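Phosphatidylinositol phosphate phosphatase (Schizosaccharomyces pombe, PDB 1I9Z) removes the 5-phosphate from soluble and lipid inositol phosphates, including phosphatidylinositol 4,5-bisphosphate, through its catalytic domain, the part described here. Local coordinates at residues D235-Q240 against T282-Y287. Numbering follows the deposited sequence.
Sequences DQLNKQ and TDRILY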
ATOM      1  N   ASP A 235     -20.724   4.311  -3.756  1.00 14.18           N
ATOM      2  CA  ASP A 235     -19.424   4.627  -3.105  1.00 14.40           C
ATOM      3  C   ASP A 235     -18.723   5.738  -3.870  1.00 14.94           C
ATOM      4  O   ASP A 235     -18.536   5.634  -5.103  1.00 16.42           O
ATOM      5  CB  ASP A 235     -18.550   3.386  -3.073  1.00 17.14           C
ATOM      6  CG  ASP A 235     -17.126   3.683  -2.621  1.00 18.78           C
ATOM      7  OD1 ASP A 235     -16.951   4.017  -1.444  1.00 19.67           O
ATOM      8  OD2 ASP A 235     -16.213   3.562  -3.446  1.00 17.73           O
ATOM      9  N   GLN A 236     -18.347   6.800  -3.149  1.00 15.94           N
ATOM     10  CA  GLN A 236     -17.655   7.960  -3.796  1.00 17.28           C
ATOM     11  C   GLN A 236     -16.295   7.615  -4.372  1.00 16.87           C
ATOM     12  O   GLN A 236     -15.935   8.099  -5.431  1.00 17.56           O
ATOM     13  CB  GLN A 236     -17.483   9.085  -2.777  1.00 16.87           C
ATOM     14  CG  GLN A 236     -18.830   9.727  -2.350  1.00 18.91           C
ATOM     15  CD  GLN A 236     -18.617  10.590  -1.164  1.00 19.54           C
ATOM     16  OE1 GLN A 236     -17.511  10.585  -0.582  1.00 18.68           O
ATOM     17  NE2 GLN A 236     -19.643  11.351  -0.769  1.00 20.96           N
ATOM     18  N   LEU A 237     -15.518   6.745  -3.720  1.00 15.88           N
ATOM     19  CA  LEU A 237     -14.219   6.462  -4.301  1.00 15.99           C
ATOM     20  C   LEU A 237     -14.325   5.752  -5.686  1.00 18.23           C
ATOM     21  O   LEU A 237     -13.616   6.128  -6.654  1.00 17.14           O
ATOM     22  CB  LEU A 237     -13.368   5.601  -3.356  1.00 15.28           C
ATOM     23  CG  LEU A 237     -11.966   5.259  -3.963  1.00 14.87           C
ATOM     24  CD1 LEU A 237     -11.172   6.557  -4.232  1.00 15.98           C
ATOM     25  CD2 LEU A 237     -11.126   4.408  -3.012  1.00 16.60           C
ATOM     26  N   ASN A 238     -15.183   4.722  -5.763  1.00 17.76           N
ATOM     27  CA  ASN A 238     -15.408   4.004  -7.018  1.00 18.84           C
ATOM     28  C   ASN A 238     -15.824   4.988  -8.105  1.00 18.12           C
ATOM     29  O   ASN A 238     -15.325   4.916  -9.277  1.00 20.99           O
ATOM     30  CB  ASN A 238     -16.513   2.956  -6.825  1.00 19.29           C
ATOM     31  CG  ASN A 238     -16.921   2.266  -8.156  1.00 20.97           C
ATOM     32  OD1 ASN A 238     -16.141   1.574  -8.775  1.00 22.77           O
ATOM     33  ND2 ASN A 238     -18.147   2.474  -8.554  1.00 24.78           N
ATOM     34  N   LYS A 239     -16.706   5.901  -7.732  1.00 19.38           N
ATOM     35  CA  LYS A 239     -17.253   6.880  -8.695  1.00 20.70           C
ATOM     36  C   LYS A 239     -16.139   7.757  -9.222  1.00 21.91           C
ATOM     37  O   LYS A 239     -16.049   7.916 -10.443  1.00 19.95           O
ATOM     38  CB  LYS A 239     -18.370   7.737  -8.075  1.00 21.20           C
ATOM     39  CG  LYS A 239     -19.092   8.740  -9.035  1.00 29.14           C
ATOM     40  CD  LYS A 239     -20.137   9.569  -8.194  1.00 33.60           C
ATOM     41  CE  LYS A 239     -20.909  10.682  -8.927  1.00 38.61           C
ATOM     42  NZ  LYS A 239     -21.367  11.797  -7.943  1.00 41.46           N
ATOM     43  N   GLN A 240     -15.276   8.280  -8.338  1.00 19.53           N
ATOM     44  CA  GLN A 240     -14.152   9.150  -8.780  1.00 21.68           C
ATOM     45  C   GLN A 240     -13.024   8.403  -9.465  1.00 22.27           C
ATOM     46  O   GLN A 240     -12.350   8.980 -10.334  1.00 23.84           O
ATOM     47  CB  GLN A 240     -13.566   9.957  -7.644  1.00 20.72           C
ATOM     48  CG  GLN A 240     -14.623  10.755  -6.897  1.00 20.96           C
ATOM     49  CD  GLN A 240     -15.374  11.691  -7.809  1.00 24.11           C
ATOM     50  OE1 GLN A 240     -14.860  12.743  -8.224  1.00 23.45           O
ATOM     51  NE2 GLN A 240     -16.588  11.318  -8.128  1.00 21.95           N
ATOM     52  N   THR A 282     -14.550   3.661   4.370  1.00 13.02           N
ATOM     53  CA  THR A 282     -13.535   4.733   4.479  1.00 12.95           C
ATOM     54  C   THR A 282     -12.115   4.188   4.289  1.00 14.95           C
ATOM     55  O   THR A 282     -11.239   4.902   3.827  1.00 13.87           O
ATOM     56  CB  THR A 282     -13.549   5.394   5.891  1.00 13.71           C
ATOM     57  OG1 THR A 282     -13.639   4.394   6.919  1.00 14.49           O
ATOM     58  CG2 THR A 282     -14.714   6.296   6.030  1.00 12.37           C
ATOM     59  N   ASP A 283     -11.906   2.912   4.651  1.00 13.25           N
ATOM     60  CA  ASP A 283     -10.542   2.277   4.651  1.00 14.56           C
ATOM     61  C   ASP A 283     -10.320   1.447   3.408  1.00 15.47           C
ATOM     62  O   ASP A 283     -11.073   0.527   3.164  1.00 17.02           O
ATOM     63  CB  ASP A 283     -10.455   1.416   5.921  1.00 13.52           C
ATOM     64  CG  ASP A 283     -10.802   2.273   7.137  1.00 13.43           C
ATOM     65  OD1 ASP A 283      -9.929   3.086   7.533  1.00 17.00           O
ATOM     66  OD2 ASP A 283     -11.980   2.248   7.632  1.00 16.14           O
ATOM     67  N   ARG A 284      -9.282   1.783   2.652  1.00 13.79           N
ATOM     68  CA  ARG A 284      -9.095   1.125   1.325  1.00 12.02           C
ATOM     69  C   ARG A 284      -7.660   0.837   1.036  1.00 13.19           C
ATOM     70  O   ARG A 284      -6.741   1.496   1.585  1.00 13.56           O
ATOM     71  CB  ARG A 284      -9.655   2.086   0.245  1.00 13.11           C
ATOM     72  CG  ARG A 284     -11.064   2.655   0.597  1.00 14.34           C
ATOM     73  CD  ARG A 284     -12.174   1.626   0.392  1.00 14.59           C
ATOM     74  NE  ARG A 284     -12.659   1.485  -0.997  1.00 14.80           N
ATOM     75  CZ  ARG A 284     -13.686   2.200  -1.491  1.00 16.94           C
ATOM     76  NH1 ARG A 284     -14.064   2.002  -2.750  1.00 15.15           N
ATOM     77  NH2 ARG A 284     -14.341   3.111  -0.750  1.00 15.66           N
ATOM     78  N   ILE A 285      -7.431  -0.159   0.189  1.00 12.62           N
ATOM     79  CA  ILE A 285      -6.055  -0.472  -0.254  1.00 12.30           C
ATOM     80  C   ILE A 285      -6.139  -0.573  -1.767  1.00 13.91           C
ATOM     81  O   ILE A 285      -6.942  -1.345  -2.266  1.00 15.04           O
ATOM     82  CB  ILE A 285      -5.558  -1.784   0.363  1.00 12.71           C
ATOM     83  CG1 ILE A 285      -5.482  -1.614   1.885  1.00 12.72           C
ATOM     84  CG2 ILE A 285      -4.159  -2.193  -0.138  1.00 10.87           C
ATOM     85  CD1 ILE A 285      -5.377  -3.068   2.610  1.00 14.17           C
ATOM     86  N   LEU A 286      -5.333   0.231  -2.460  1.00 15.11           N
ATOM     87  CA  LEU A 286      -5.291   0.291  -3.934  1.00 17.44           C
ATOM     88  C   LEU A 286      -3.859  -0.005  -4.408  1.00 18.22           C
ATOM     89  O   LEU A 286      -2.902   0.309  -3.669  1.00 17.11           O
ATOM     90  CB  LEU A 286      -5.635   1.708  -4.427  1.00 17.15           C
ATOM     91  CG  LEU A 286      -6.949   2.260  -3.849  1.00 17.45           C
ATOM     92  CD1 LEU A 286      -7.059   3.713  -4.382  1.00 17.46           C
ATOM     93  CD2 LEU A 286      -8.182   1.398  -4.240  1.00 16.62           C
ATOM     94  N   TYR A 287      -3.682  -0.586  -5.619  1.00 16.45           N
ATOM     95  CA  TYR A 287      -2.317  -0.883  -6.044  1.00 18.46           C
ATOM     96  C   TYR A 287      -2.155  -0.523  -7.502  1.00 20.14           C
ATOM     97  O   TYR A 287      -3.146  -0.478  -8.288  1.00 21.69           O
ATOM     98  CB  TYR A 287      -1.959  -2.373  -5.828  1.00 18.73           C
ATOM     99  CG  TYR A 287      -2.746  -3.338  -6.735  1.00 22.21           C
ATOM    100  CD1 TYR A 287      -2.229  -3.744  -7.972  1.00 22.70           C
ATOM    101  CD2 TYR A 287      -3.985  -3.812  -6.356  1.00 20.73           C
ATOM    102  CE1 TYR A 287      -2.960  -4.613  -8.817  1.00 25.43           C
ATOM    103  CE2 TYR A 287      -4.731  -4.671  -7.181  1.00 23.72           C
ATOM    104  CZ  TYR A 287      -4.187  -5.057  -8.422  1.00 25.56           C
ATOM    105  OH  TYR A 287      -4.926  -5.876  -9.249  1.00 28.01           O
TER
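Helix 236-240 packs against strand 283-287, an outermost strand of one sheet in this DNase I-like phosphatase domain, the two axes 11.7 Å apart at closest approach and their directions 31° from parallel. Arg284 reaches from the strand to Asp235, the helix N-cap. The Arg284 chain, bent at chi2 and chi3 (-76° and -82°), presents its guanidinium end-on to the carboxylate in a two-pronged salt bridge: Arg284 NH1 to Asp235 OD2 (2.7 Å, nearly straight) and Arg284 NH2 to Asp235 OD1 (2.8 Å), the latter on the syn side. The two planes are turned well away from each other. Leu237 CD2 sits over the centre of one guanidinium face, 3.7 Å from Arg284 CZ, and also touches Leu286 CD1, extending the contact down the strand. Glu252 pairs with Arg284 NE and the carbonyl of Trp281 accepts from NH2, so all three guanidinium nitrogens of this buried side chain are held. An alanine in place of Asp235 would probably leave the first turn of the helix uncapped and Arg284 without the carboxylate that grips NH1 and NH2. Asp235 OD2 serves both roles at once, taking Asn238 N (2.8 Å) and Arg284 NH1 from opposite faces of the carboxylate plane.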